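Local coordinates for protein alpha,alpha-trehalose-phosphate synthase (UDP-forming) (Burkholderia multivorans, PDB 5UOF) that belongs to glycosyltransferase family 20 and has the two-domain GT-B architecture of two Rossmann-like halves, at residues P96-R101 with R174-H179; Q201-Y206 with V228-Y233; R210-A215 with H222-V227. All blocks are in the same frame, centred on the assembly; numbering follows the deposited sequence.

The three contacts lie in the half of the GT-B fold built on the mixed sheet and illustrate how helices, loops and a hairpin pack around and extend the sheet of a Rossmann-like domain. Contacts 2 and 3 share strand 226-232, with centres about 12 Å apart: helix 197-209 packs on that strand in contact 2, and the chain then forms the hairpin of contact 3 before returning to it. Contact 1 is centred about 17 Å from contact 2, tied to it by a probable hydrogen bond between His179 ND1 and Tyr206 OH (2.6 Å). The second subunit reaches contacts 1 and 2. The sodium ion at Arg360, Ser362 and Gln385 belongs to the other half of the fold.

Contact 1 of 3, residues P96-R101 with R174-H179; sequences PVFHYR and RLVPPH. With EDO (1,2-ethanediol), chain H.
Val97, near the end of helix 89-98, faces Leu175 in the loop between helices 170-173 and 179-186, their CA atoms 6.8 Å apart. The helix closes with a Schellman motif, a standard C-terminal cap, in which Arg101 N bonds to Pro96 O (2.8 Å) and Tyr100 N to Val97 O, Tyr100 taking the positive-phi C-prime place. Across from it, a type I turn from Val176 to His179 leads into the next helix, with Pro178 at the N-cap. No hydrogen bond spans the gap; the join is a buried, apolar one. Val97 is the hub, and Val176 meets it through a single methyl: with its CG1 anti to the backbone N (chi1 179°), CG2 is the branch that meets Val97 CG1 at 3.7 Å and lies almost as close to Val97 CB. The same methyl sits at the edge of the Phe98 ring, near its plane, 4.4 Å from CE1. Leu175 adds its CB, which touches both methyls of Val97. Phe89, Thr93 and Leu94 of helix 89-98 also pack on Val176, while Tyr414 of the second subunit packs on Leu175. At the border of the contact lies a 1,2-ethanediol, probably from the crystallisation liquor: its C2 is 3.9 Å from Leu175 CD1, and its O2 donates a weak hydrogen bond of 3.2 Å to Tyr100 O.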
ATOM      1  N   PRO A  96      -9.207  -5.105   4.015  1.00 12.82           N
ATOM      2  CA  PRO A  96      -8.670  -3.772   3.702  1.00 13.02           C
ATOM      3  C   PRO A  96      -7.217  -3.795   3.255  1.00 14.20           C
ATOM      4  O   PRO A  96      -6.861  -3.051   2.329  1.00 11.24           O
ATOM      5  CB  PRO A  96      -8.869  -2.983   5.009  1.00 11.79           C
ATOM      6  CG  PRO A  96      -9.012  -4.028   6.081  1.00 12.60           C
ATOM      7  CD  PRO A  96      -9.726  -5.159   5.397  1.00 11.36           C
ATOM      8  N   VAL A  97      -6.360  -4.621   3.865  1.00 11.36           N
ATOM      9  CA  VAL A  97      -4.958  -4.623   3.456  1.00 12.89           C
ATOM     10  C   VAL A  97      -4.815  -5.156   2.037  1.00 12.55           C
ATOM     11  O   VAL A  97      -4.059  -4.606   1.228  1.00 10.02           O
ATOM     12  CB  VAL A  97      -4.091  -5.426   4.441  1.00 13.32           C
ATOM     13  CG1 VAL A  97      -2.678  -5.590   3.854  1.00 10.72           C
ATOM     14  CG2 VAL A  97      -4.026  -4.714   5.800  1.00 11.57           C
ATOM     15  N   PHE A  98      -5.546  -6.228   1.704  1.00  9.40           N
ATOM     16  CA  PHE A  98      -5.440  -6.783   0.357  1.00 11.42           C
ATOM     17  C   PHE A  98      -6.004  -5.834  -0.695  1.00 14.25           C
ATOM     18  O   PHE A  98      -5.664  -5.969  -1.877  1.00 11.33           O
ATOM     19  CB  PHE A  98      -6.161  -8.128   0.259  1.00  9.33           C
ATOM     20  CG  PHE A  98      -5.411  -9.294   0.873  1.00  9.25           C
ATOM     21  CD1 PHE A  98      -4.639  -9.142   2.021  1.00  9.73           C
ATOM     22  CD2 PHE A  98      -5.522 -10.559   0.313  1.00 11.93           C
ATOM     23  CE1 PHE A  98      -3.985 -10.243   2.597  1.00 12.12           C
ATOM     24  CE2 PHE A  98      -4.866 -11.651   0.861  1.00 13.97           C
ATOM     25  CZ  PHE A  98      -4.099 -11.495   2.017  1.00 12.76           C
ATOM     26  N   HIS A  99      -6.864  -4.887  -0.305  1.00 10.99           N
ATOM     27  CA  HIS A  99      -7.310  -3.845  -1.230  1.00 13.29           C
ATOM     28  C   HIS A  99      -6.494  -2.573  -1.081  1.00 15.02           C
ATOM     29  O   HIS A  99      -6.951  -1.489  -1.480  1.00 15.63           O
ATOM     30  CB  HIS A  99      -8.804  -3.577  -1.060  1.00 12.58           C
ATOM     31  CG  HIS A  99      -9.660  -4.706  -1.547  1.00 13.21           C
ATOM     32  ND1 HIS A  99      -9.903  -5.834  -0.792  1.00 13.09           N
ATOM     33  CD2 HIS A  99     -10.283  -4.909  -2.737  1.00 15.17           C
ATOM     34  CE1 HIS A  99     -10.652  -6.676  -1.487  1.00 17.59           C
ATOM     35  NE2 HIS A  99     -10.900  -6.134  -2.668  1.00 16.25           N
ATOM     36  N   TYR A 100      -5.286  -2.692  -0.526  1.00 13.22           N
ATOM     37  CA  TYR A 100      -4.321  -1.593  -0.465  1.00 20.28           C
ATOM     38  C   TYR A 100      -4.828  -0.440   0.398  1.00 26.51           C
ATOM     39  O   TYR A 100      -4.494   0.728   0.178  1.00 23.16           O
ATOM     40  CB  TYR A 100      -3.935  -1.119  -1.872  1.00 18.24           C
ATOM     41  CG  TYR A 100      -2.966  -2.071  -2.537  1.00 15.96           C
ATOM     42  CD1 TYR A 100      -3.400  -3.270  -3.078  1.00  9.65           C
ATOM     43  CD2 TYR A 100      -1.609  -1.785  -2.598  1.00 20.15           C
ATOM     44  CE1 TYR A 100      -2.507  -4.154  -3.671  1.00 13.68           C
ATOM     45  CE2 TYR A 100      -0.720  -2.658  -3.179  1.00 18.54           C
ATOM     46  CZ  TYR A 100      -1.166  -3.839  -3.721  1.00 11.52           C
ATOM     47  OH  TYR A 100      -0.271  -4.703  -4.307  1.00 12.52           O
ATOM     48  N   ARG A 101      -5.621  -0.771   1.417  1.00 22.99           N
ATOM     49  CA  ARG A 101      -6.047   0.213   2.405  1.00 20.93           C
ATOM     50  C   ARG A 101      -5.548  -0.170   3.796  1.00 15.56           C
ATOM     51  O   ARG A 101      -6.346  -0.458   4.692  1.00 22.59           O
ATOM     52  CB  ARG A 101      -7.570   0.369   2.387  1.00 21.52           C
ATOM     53  CG  ARG A 101      -8.150   1.001   1.108  1.00 27.39           C
ATOM     54  CD  ARG A 101      -7.682   2.450   0.906  1.00 29.54           C
ATOM     55  NE  ARG A 101      -7.973   3.339   2.033  1.00 23.75           N
ATOM     56  CZ  ARG A 101      -9.044   4.130   2.115  1.00 19.31           C
ATOM     57  NH1 ARG A 101      -9.952   4.140   1.147  1.00 19.12           N
ATOM     58  NH2 ARG A 101      -9.208   4.917   3.172  1.00 18.99           N
ATOM     59  N   ARG A 174       2.731  -7.131   4.560  1.00 13.51           N
ATOM     60  CA  ARG A 174       3.289  -7.118   5.911  1.00 13.36           C
ATOM     61  C   ARG A 174       2.521  -6.214   6.866  1.00 11.85           C
ATOM     62  O   ARG A 174       2.781  -6.256   8.074  1.00 15.12           O
ATOM     63  CB  ARG A 174       4.764  -6.717   5.853  1.00 12.94           C
ATOM     64  CG  ARG A 174       5.639  -7.810   5.262  1.00 14.84           C
ATOM     65  CD  ARG A 174       7.055  -7.346   4.911  1.00 22.53           C
ATOM     66  NE  ARG A 174       7.749  -6.735   6.042  1.00 25.57           N
ATOM     67  CZ  ARG A 174       8.355  -5.553   5.994  1.00 32.01           C
ATOM     68  NH1 ARG A 174       8.369  -4.854   4.863  1.00 29.33           N
ATOM     69  NH2 ARG A 174       8.962  -5.074   7.071  1.00 27.24           N
ATOM     70  N   LEU A 175       1.575  -5.418   6.368  1.00 14.62           N
ATOM     71  CA  LEU A 175       0.685  -4.689   7.261  1.00 14.88           C
ATOM     72  C   LEU A 175      -0.247  -5.622   8.022  1.00 16.45           C
ATOM     73  O   LEU A 175      -0.807  -5.216   9.044  1.00 19.26           O
ATOM     74  CB  LEU A 175      -0.124  -3.665   6.471  1.00 19.36           C
ATOM     75  CG  LEU A 175       0.785  -2.660   5.749  1.00 19.63           C
ATOM     76  CD1 LEU A 175      -0.037  -1.683   4.925  1.00 21.55           C
ATOM     77  CD2 LEU A 175       1.660  -1.939   6.728  1.00 17.99           C
ATOM     78  N   VAL A 176      -0.443  -6.842   7.536  1.00 11.55           N
ATOM     79  CA  VAL A 176      -1.156  -7.882   8.283  1.00 13.82           C
ATOM     80  C   VAL A 176      -0.154  -8.536   9.228  1.00 13.00           C
ATOM     81  O   VAL A 176       0.758  -9.220   8.755  1.00 12.39           O
ATOM     82  CB  VAL A 176      -1.766  -8.935   7.340  1.00 10.15           C
ATOM     83  CG1 VAL A 176      -2.473 -10.014   8.150  1.00 10.45           C
ATOM     84  CG2 VAL A 176      -2.729  -8.306   6.337  1.00 14.33           C
ATOM     85  N   PRO A 177      -0.260  -8.372  10.545  1.00 11.46           N
ATOM     86  CA  PRO A 177       0.820  -8.854  11.432  1.00 12.40           C
ATOM     87  C   PRO A 177       1.111 -10.341  11.261  1.00 12.36           C
ATOM     88  O   PRO A 177       2.290 -10.728  11.239  1.00 14.69           O
ATOM     89  CB  PRO A 177       0.302  -8.508  12.841  1.00 12.96           C
ATOM     90  CG  PRO A 177      -0.512  -7.229  12.597  1.00 14.30           C
ATOM     91  CD  PRO A 177      -1.213  -7.499  11.257  1.00 11.52           C
ATOM     92  N   PRO A 178       0.093 -11.233  11.098  1.00 12.22           N
ATOM     93  CA  PRO A 178       0.436 -12.656  10.884  1.00 12.09           C
ATOM     94  C   PRO A 178       0.691 -13.051   9.424  1.00 13.54           C
ATOM     95  O   PRO A 178       0.416 -14.189   9.024  1.00 16.87           O
ATOM     96  CB  PRO A 178      -0.784 -13.391  11.454  1.00 14.58           C
ATOM     97  CG  PRO A 178      -1.926 -12.459  11.158  1.00 11.91           C
ATOM     98  CD  PRO A 178      -1.350 -11.071  11.386  1.00 14.94           C
ATOM     99  N   HIS A 179       1.294 -12.150   8.643  1.00 11.36           N
ATOM    100  CA  HIS A 179       1.492 -12.403   7.213  1.00 13.14           C
ATOM    101  C   HIS A 179       2.294 -13.677   6.962  1.00 12.64           C
ATOM    102  O   HIS A 179       1.982 -14.436   6.040  1.00 16.06           O
ATOM    103  CB  HIS A 179       2.187 -11.203   6.561  1.00 10.85           C
ATOM    104  CG  HIS A 179       3.466 -10.801   7.229  1.00 11.36           C
ATOM    105  ND1 HIS A 179       4.692 -11.328   6.879  1.00 13.29           N
ATOM    106  CD2 HIS A 179       3.707  -9.904   8.211  1.00 12.66           C
ATOM    107  CE1 HIS A 179       5.632 -10.778   7.628  1.00 14.96           C
ATOM    108  NE2 HIS A 179       5.062  -9.903   8.438  1.00 14.56           N
TER
HETATM  109  C1  EDO H 506      -0.879   0.839   0.324  1.00 39.85           C
HETATM  110  O1  EDO H 506      -0.503   2.217   0.329  1.00 39.74           O
HETATM  111  C2  EDO H 506      -1.013   0.365   1.765  1.00 40.18           C
HETATM  112  O2  EDO H 506      -2.148   0.993   2.373  1.00 33.87           O

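Contact 2 of 3, residues Q201-Y206 with V228-Y233; sequences QAFTDY and VKVAAY
Helix-on-sheet packing brings helix 197-209 against strand 226-232, and the contact rests on one aromatic ring and one branched side chain. Phe203 reaches from the helix with CG anti to the backbone N (chi1 180°), which carries the ring toward the strand. Its CD2 and CE2 side meets both methyls of Val230: CD2 lies 3.9 Å from Val230 CG1, and CE2 lies 4.0 Å from Val230 CG2. Both methyls lie on the same side of the ring plane, beside the CD2-CE2 bond, and CG1 approaches obliquely. Thr204, next along the helix, places OG1 4.2 Å from the same Val230 CG1; this is simple packing, for the hydroxyl is hydrogen-bonded to Arg200 O one turn back. All three touching residues are buried. In the Rossmann-like half of this GT-B protein, strand 191-194, helix 197-209 and strand 226-232 form a beta-alpha-beta crossover between adjacent parallel strands, with a hairpin inserted before the second strand. Phe194 of the first strand meets the Phe203 ring with the planes at about 40° and also touches Val230, while Val183 and Met186 of helix 179-186 pack on Phe203. Apart from the packing, the helix carries a polar link one turn long: Gln201 NE2 donates to Asp205 OD1 over 2.9 Å at 161°. The oxygen lies near the amide plane of the glutamine, but the donor comes to it from above the carboxylate plane. Asp205 OD2 forms a salt bridge with Arg209 NH1 of the second subunit.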
ATOM      1  N   GLN A 201       2.472 -12.865  -9.006  1.00 13.54           N
ATOM      2  CA  GLN A 201       3.844 -12.416  -8.796  1.00 13.06           C
ATOM      3  C   GLN A 201       4.045 -11.853  -7.397  1.00 13.34           C
ATOM      4  O   GLN A 201       5.128 -12.014  -6.827  1.00 12.19           O
ATOM      5  CB  GLN A 201       4.230 -11.364  -9.836  1.00 15.40           C
ATOM      6  CG  GLN A 201       5.716 -11.017  -9.804  1.00 15.78           C
ATOM      7  CD  GLN A 201       6.601 -12.189 -10.206  1.00 22.67           C
ATOM      8  OE1 GLN A 201       6.442 -12.754 -11.290  1.00 26.78           O
ATOM      9  NE2 GLN A 201       7.545 -12.552  -9.342  1.00 20.83           N
ATOM     10  N   ALA A 202       3.031 -11.181  -6.835  1.00 13.84           N
ATOM     11  CA  ALA A 202       3.149 -10.672  -5.469  1.00 11.57           C
ATOM     12  C   ALA A 202       3.381 -11.807  -4.482  1.00 12.15           C
ATOM     13  O   ALA A 202       4.222 -11.702  -3.577  1.00 13.35           O
ATOM     14  CB  ALA A 202       1.891  -9.888  -5.087  1.00 10.68           C
ATOM     15  N   PHE A 203       2.633 -12.902  -4.635  1.00 11.65           N
ATOM     16  CA  PHE A 203       2.817 -14.062  -3.770  1.00 14.30           C
ATOM     17  C   PHE A 203       4.196 -14.676  -3.981  1.00 14.65           C
ATOM     18  O   PHE A 203       4.910 -14.979  -3.017  1.00 16.75           O
ATOM     19  CB  PHE A 203       1.705 -15.073  -4.053  1.00 12.81           C
ATOM     20  CG  PHE A 203       1.779 -16.321  -3.222  1.00 16.87           C
ATOM     21  CD1 PHE A 203       1.416 -16.301  -1.881  1.00 14.34           C
ATOM     22  CD2 PHE A 203       2.182 -17.527  -3.785  1.00 16.79           C
ATOM     23  CE1 PHE A 203       1.476 -17.459  -1.110  1.00 17.66           C
ATOM     24  CE2 PHE A 203       2.241 -18.689  -3.018  1.00 18.87           C
ATOM     25  CZ  PHE A 203       1.888 -18.653  -1.678  1.00 18.82           C
ATOM     26  N   THR A 204       4.588 -14.852  -5.245  1.00 13.37           N
ATOM     27  CA  THR A 204       5.902 -15.403  -5.562  1.00 13.47           C
ATOM     28  C   THR A 204       7.014 -14.527  -4.998  1.00 17.98           C
ATOM     29  O   THR A 204       7.999 -15.037  -4.449  1.00 16.58           O
ATOM     30  CB  THR A 204       6.042 -15.555  -7.080  1.00 17.08           C
ATOM     31  OG1 THR A 204       5.021 -16.440  -7.555  1.00 20.17           O
ATOM     32  CG2 THR A 204       7.387 -16.143  -7.437  1.00 20.05           C
ATOM     33  N   ASP A 205       6.864 -13.205  -5.119  1.00 14.77           N
ATOM     34  CA  ASP A 205       7.845 -12.280  -4.557  1.00 14.20           C
ATOM     35  C   ASP A 205       8.015 -12.496  -3.060  1.00 14.19           C
ATOM     36  O   ASP A 205       9.139 -12.487  -2.552  1.00 16.03           O
ATOM     37  CB  ASP A 205       7.428 -10.833  -4.815  1.00 14.61           C
ATOM     38  CG  ASP A 205       7.733 -10.371  -6.233  1.00 19.88           C
ATOM     39  OD1 ASP A 205       8.431 -11.092  -6.974  1.00 17.63           O
ATOM     40  OD2 ASP A 205       7.269  -9.268  -6.596  1.00 17.63           O
ATOM     41  N   TYR A 206       6.907 -12.660  -2.337  1.00 14.36           N
ATOM     42  CA  TYR A 206       7.004 -12.898  -0.901  1.00 13.53           C
ATOM     43  C   TYR A 206       7.833 -14.143  -0.621  1.00 15.27           C
ATOM     44  O   TYR A 206       8.758 -14.119   0.199  1.00 15.87           O
ATOM     45  CB  TYR A 206       5.605 -13.031  -0.284  1.00 13.55           C
ATOM     46  CG  TYR A 206       5.611 -13.098   1.240  1.00 13.53           C
ATOM     47  CD1 TYR A 206       5.874 -14.291   1.909  1.00 16.60           C
ATOM     48  CD2 TYR A 206       5.331 -11.970   2.008  1.00 13.38           C
ATOM     49  CE1 TYR A 206       5.873 -14.347   3.293  1.00 18.85           C
ATOM     50  CE2 TYR A 206       5.337 -12.023   3.396  1.00 13.81           C
ATOM     51  CZ  TYR A 206       5.609 -13.216   4.029  1.00 14.38           C
ATOM     52  OH  TYR A 206       5.617 -13.278   5.403  1.00 14.89           O
ATOM     53  N   VAL A 228       4.000 -26.297  -4.629  1.00 18.76           N
ATOM     54  CA  VAL A 228       2.780 -25.534  -4.843  1.00 17.96           C
ATOM     55  C   VAL A 228       2.765 -25.056  -6.287  1.00 22.66           C
ATOM     56  O   VAL A 228       3.736 -24.448  -6.748  1.00 22.13           O
ATOM     57  CB  VAL A 228       2.690 -24.335  -3.880  1.00 22.87           C
ATOM     58  CG1 VAL A 228       1.335 -23.668  -3.990  1.00 22.74           C
ATOM     59  CG2 VAL A 228       2.980 -24.771  -2.442  1.00 25.84           C
ATOM     60  N   LYS A 229       1.684 -25.360  -6.998  1.00 20.22           N
ATOM     61  CA  LYS A 229       1.426 -24.772  -8.309  1.00 19.90           C
ATOM     62  C   LYS A 229       0.773 -23.411  -8.109  1.00 20.42           C
ATOM     63  O   LYS A 229      -0.308 -23.319  -7.517  1.00 20.28           O
ATOM     64  CB  LYS A 229       0.524 -25.692  -9.128  1.00 22.05           C
ATOM     65  CG  LYS A 229      -0.167 -25.026 -10.291  1.00 30.08           C
ATOM     66  CD  LYS A 229       0.704 -25.032 -11.517  1.00 30.24           C
ATOM     67  CE  LYS A 229      -0.089 -24.611 -12.739  1.00 32.14           C
ATOM     68  NZ  LYS A 229       0.809 -24.552 -13.916  1.00 40.05           N
ATOM     69  N   VAL A 230       1.421 -22.357  -8.602  1.00 17.94           N
ATOM     70  CA  VAL A 230       0.965 -20.984  -8.418  1.00 17.21           C
ATOM     71  C   VAL A 230       0.655 -20.413  -9.797  1.00 20.43           C
ATOM     72  O   VAL A 230       1.515 -20.433 -10.686  1.00 22.65           O
ATOM     73  CB  VAL A 230       2.013 -20.136  -7.684  1.00 22.68           C
ATOM     74  CG1 VAL A 230       1.480 -18.734  -7.427  1.00 23.20           C
ATOM     75  CG2 VAL A 230       2.385 -20.802  -6.358  1.00 26.69           C
ATOM     76  N   ALA A 231      -0.569 -19.920  -9.979  1.00 14.13           N
ATOM     77  CA  ALA A 231      -0.991 -19.512 -11.315  1.00 13.79           C
ATOM     78  C   ALA A 231      -2.128 -18.507 -11.213  1.00 14.10           C
ATOM     79  O   ALA A 231      -2.785 -18.381 -10.174  1.00 13.20           O
ATOM     80  CB  ALA A 231      -1.427 -20.713 -12.163  1.00 16.01           C
ATOM     81  N   ALA A 232      -2.354 -17.803 -12.326  1.00 13.28           N
ATOM     82  CA  ALA A 232      -3.450 -16.855 -12.472  1.00 13.34           C
ATOM     83  C   ALA A 232      -4.555 -17.488 -13.306  1.00 15.55           C
ATOM     84  O   ALA A 232      -4.279 -18.111 -14.341  1.00 17.36           O
ATOM     85  CB  ALA A 232      -2.981 -15.557 -13.138  1.00 12.73           C
ATOM     86  N   TYR A 233      -5.795 -17.345 -12.839  1.00 15.96           N
ATOM     87  CA  TYR A 233      -6.997 -17.855 -13.511  1.00 13.89           C
ATOM     88  C   TYR A 233      -8.029 -16.736 -13.492  1.00 11.79           C
ATOM     89  O   TYR A 233      -8.938 -16.742 -12.654  1.00 13.49           O
ATOM     90  CB  TYR A 233      -7.569 -19.097 -12.811  1.00 16.03           C
ATOM     91  CG  TYR A 233      -6.589 -20.205 -12.468  1.00 18.31           C
ATOM     92  CD1 TYR A 233      -5.766 -20.113 -11.355  1.00 14.65           C
ATOM     93  CD2 TYR A 233      -6.527 -21.371 -13.225  1.00 16.66           C
ATOM     94  CE1 TYR A 233      -4.879 -21.130 -11.031  1.00 14.21           C
ATOM     95  CE2 TYR A 233      -5.653 -22.402 -12.907  1.00 16.04           C
ATOM     96  CZ  TYR A 233      -4.833 -22.273 -11.801  1.00 17.76           C
ATOM     97  OH  TYR A 233      -3.958 -23.275 -11.472  1.00 19.20           O
TER

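Contact 3 of 3, residues R210-A215 with H222-V227; sequences RGIGTA and HAHGRV
Thr214 and His222 form the firm part of this antiparallel beta hairpin, as a hydrogen-bonded pair. His222 N gives a nearly straight bond to Thr214 O (2.8 Å, 172°), with the donor close to the line of the carbonyl; the return bond from Thr214 N to His222 O is longer at 3.1 Å and more bent, at 153°. The His222 ring turns an edge to Thr214 O in its plane, has Val227 CG1 over one face, and is hydrogen-bonded through NE2 to Ser216 OG. The backbones draw close at Gly213, whose CA is 3.0 Å from His222 O and 4.0 Å from Ala223 CB. Ile212 completes the packed portion: its CG2, anti to the backbone N, lies 4.0 Å from Ala223 CB and 3.5 Å from His224 NE2, approaching that ring obliquely. Thr214 itself is exposed to solvent, but the loose side lies beyond Gly213, where a water bridges the gap, donating to Ile212 O and accepting from His224 N at 2.8 Å, over one face of the His224 ring near its rim. A type I' turn from Ala223 to Arg226 leads into strand 226-232; strand 213-215, on the other side of 221-223, is the outermost strand of the mixed sheet within this chain. Ile207 of helix 197-209 packs against Ile212 and Ala223, and Lys184 of helix 179-186 against His224.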
ATOM      1  N   ARG A 210      11.841 -13.293   0.535  1.00 16.55           N
ATOM      2  CA  ARG A 210      11.981 -13.473   1.970  1.00 18.45           C
ATOM      3  C   ARG A 210      12.629 -14.802   2.336  1.00 26.97           C
ATOM      4  O   ARG A 210      12.675 -15.150   3.521  1.00 27.34           O
ATOM      5  CB  ARG A 210      10.621 -13.324   2.644  1.00 17.81           C
ATOM      6  CG  ARG A 210      10.050 -11.951   2.462  1.00 22.25           C
ATOM      7  CD  ARG A 210       8.709 -11.846   3.091  1.00 20.09           C
ATOM      8  NE  ARG A 210       8.766 -12.115   4.522  1.00 29.25           N
ATOM      9  CZ  ARG A 210       9.081 -11.208   5.440  1.00 36.00           C
ATOM     10  NH1 ARG A 210       9.380  -9.967   5.068  1.00 35.50           N
ATOM     11  NH2 ARG A 210       9.103 -11.546   6.727  1.00 31.83           N
ATOM     12  N   GLY A 211      13.148 -15.538   1.354  1.00 26.33           N
ATOM     13  CA  GLY A 211      13.873 -16.760   1.643  1.00 28.15           C
ATOM     14  C   GLY A 211      13.013 -17.908   2.112  1.00 29.33           C
ATOM     15  O   GLY A 211      13.518 -18.829   2.755  1.00 31.56           O
ATOM     16  N   ILE A 212      11.719 -17.881   1.808  1.00 22.92           N
ATOM     17  CA  ILE A 212      10.826 -18.952   2.237  1.00 25.43           C
ATOM     18  C   ILE A 212      10.904 -20.147   1.297  1.00 23.64           C
ATOM     19  O   ILE A 212      10.809 -21.301   1.732  1.00 27.27           O
ATOM     20  CB  ILE A 212       9.400 -18.396   2.349  1.00 27.58           C
ATOM     21  CG1 ILE A 212       9.377 -17.377   3.476  1.00 33.21           C
ATOM     22  CG2 ILE A 212       8.369 -19.509   2.579  1.00 28.82           C
ATOM     23  CD1 ILE A 212       8.192 -16.560   3.457  1.00 35.67           C
ATOM     24  N   GLY A 213      11.091 -19.897   0.011  1.00 24.25           N
ATOM     25  CA  GLY A 213      11.111 -20.987  -0.935  1.00 26.69           C
ATOM     26  C   GLY A 213      11.651 -20.537  -2.270  1.00 30.24           C
ATOM     27  O   GLY A 213      12.073 -19.391  -2.445  1.00 25.20           O
ATOM     28  N   THR A 214      11.623 -21.467  -3.217  1.00 27.55           N
ATOM     29  CA  THR A 214      12.264 -21.286  -4.506  1.00 30.90           C
ATOM     30  C   THR A 214      11.321 -21.743  -5.604  1.00 35.44           C
ATOM     31  O   THR A 214      10.485 -22.627  -5.400  1.00 39.30           O
ATOM     32  CB  THR A 214      13.570 -22.091  -4.593  1.00 30.46           C
ATOM     33  OG1 THR A 214      13.294 -23.458  -4.276  1.00 36.11           O
ATOM     34  CG2 THR A 214      14.602 -21.555  -3.614  1.00 33.69           C
ATOM     35  N   ALA A 215      11.466 -21.136  -6.773  1.00 33.37           N
ATOM     36  CA  ALA A 215      10.775 -21.602  -7.963  1.00 36.09           C
ATOM     37  C   ALA A 215      11.674 -22.597  -8.685  1.00 43.94           C
ATOM     38  O   ALA A 215      12.872 -22.349  -8.856  1.00 47.20           O
ATOM     39  CB  ALA A 215      10.414 -20.429  -8.876  1.00 34.70           C
ATOM     40  N   HIS A 222       8.505 -24.281  -4.274  1.00 22.14           N
ATOM     41  CA  HIS A 222       8.886 -25.223  -3.228  1.00 25.92           C
ATOM     42  C   HIS A 222       9.045 -24.438  -1.935  1.00 25.87           C
ATOM     43  O   HIS A 222       9.996 -23.664  -1.789  1.00 23.92           O
ATOM     44  CB  HIS A 222      10.170 -25.954  -3.600  1.00 32.75           C
ATOM     45  CG  HIS A 222      10.061 -26.730  -4.872  1.00 37.04           C
ATOM     46  ND1 HIS A 222       9.984 -28.106  -4.900  1.00 40.85           N
ATOM     47  CD2 HIS A 222       9.989 -26.322  -6.161  1.00 38.71           C
ATOM     48  CE1 HIS A 222       9.881 -28.513  -6.153  1.00 40.98           C
ATOM     49  NE2 HIS A 222       9.881 -27.450  -6.939  1.00 40.32           N
ATOM     50  N   ALA A 223       8.113 -24.631  -1.006  1.00 20.35           N
ATOM     51  CA  ALA A 223       8.084 -23.821   0.203  1.00 22.96           C
ATOM     52  C   ALA A 223       7.309 -24.557   1.281  1.00 24.24           C
ATOM     53  O   ALA A 223       6.334 -25.261   0.993  1.00 22.59           O
ATOM     54  CB  ALA A 223       7.458 -22.441  -0.058  1.00 22.75           C
ATOM     55  N   HIS A 224       7.745 -24.362   2.528  1.00 23.42           N
ATOM     56  CA  HIS A 224       7.120 -24.977   3.698  1.00 25.84           C
ATOM     57  C   HIS A 224       6.961 -26.484   3.509  1.00 28.98           C
ATOM     58  O   HIS A 224       5.930 -27.073   3.847  1.00 29.83           O
ATOM     59  CB  HIS A 224       5.777 -24.317   4.012  1.00 24.67           C
ATOM     60  CG  HIS A 224       5.898 -22.914   4.523  1.00 23.14           C
ATOM     61  ND1 HIS A 224       6.308 -22.622   5.809  1.00 28.11           N
ATOM     62  CD2 HIS A 224       5.670 -21.723   3.921  1.00 23.76           C
ATOM     63  CE1 HIS A 224       6.321 -21.312   5.975  1.00 26.15           C
ATOM     64  NE2 HIS A 224       5.938 -20.742   4.847  1.00 24.62           N
ATOM     65  N   GLY A 225       7.998 -27.109   2.951  1.00 31.74           N
ATOM     66  CA  GLY A 225       8.024 -28.539   2.727  1.00 32.83           C
ATOM     67  C   GLY A 225       7.037 -29.060   1.709  1.00 35.53           C
ATOM     68  O   GLY A 225       6.811 -30.271   1.658  1.00 37.15           O
ATOM     69  N   ARG A 226       6.444 -28.196   0.893  1.00 27.12           N
ATOM     70  CA  ARG A 226       5.449 -28.615  -0.080  1.00 26.65           C
ATOM     71  C   ARG A 226       5.806 -28.063  -1.456  1.00 29.76           C
ATOM     72  O   ARG A 226       6.627 -27.154  -1.592  1.00 30.73           O
ATOM     73  CB  ARG A 226       4.046 -28.162   0.341  1.00 28.64           C
ATOM     74  CG  ARG A 226       3.638 -28.678   1.731  1.00 35.43           C
ATOM     75  CD  ARG A 226       2.170 -28.404   2.024  1.00 40.37           C
ATOM     76  NE  ARG A 226       1.303 -28.932   0.974  1.00 43.22           N
ATOM     77  CZ  ARG A 226       0.766 -30.147   0.996  1.00 43.08           C
ATOM     78  NH1 ARG A 226       1.003 -30.963   2.015  1.00 47.22           N
ATOM     79  NH2 ARG A 226      -0.005 -30.552   0.001  1.00 44.61           N
ATOM     80  N   VAL A 227       5.200 -28.652  -2.480  1.00 25.29           N
ATOM     81  CA  VAL A 227       5.324 -28.176  -3.851  1.00 25.90           C
ATOM     82  C   VAL A 227       3.986 -27.563  -4.233  1.00 25.82           C
ATOM     83  O   VAL A 227       2.948 -28.230  -4.168  1.00 28.72           O
ATOM     84  CB  VAL A 227       5.719 -29.308  -4.812  1.00 29.12           C
ATOM     85  CG1 VAL A 227       6.031 -28.742  -6.191  1.00 35.06           C
ATOM     86  CG2 VAL A 227       6.920 -30.058  -4.273  1.00 29.04           C
TER
HETATM   87  O   HOH W   1       9.718 -22.890   3.925  1.00 28.56           O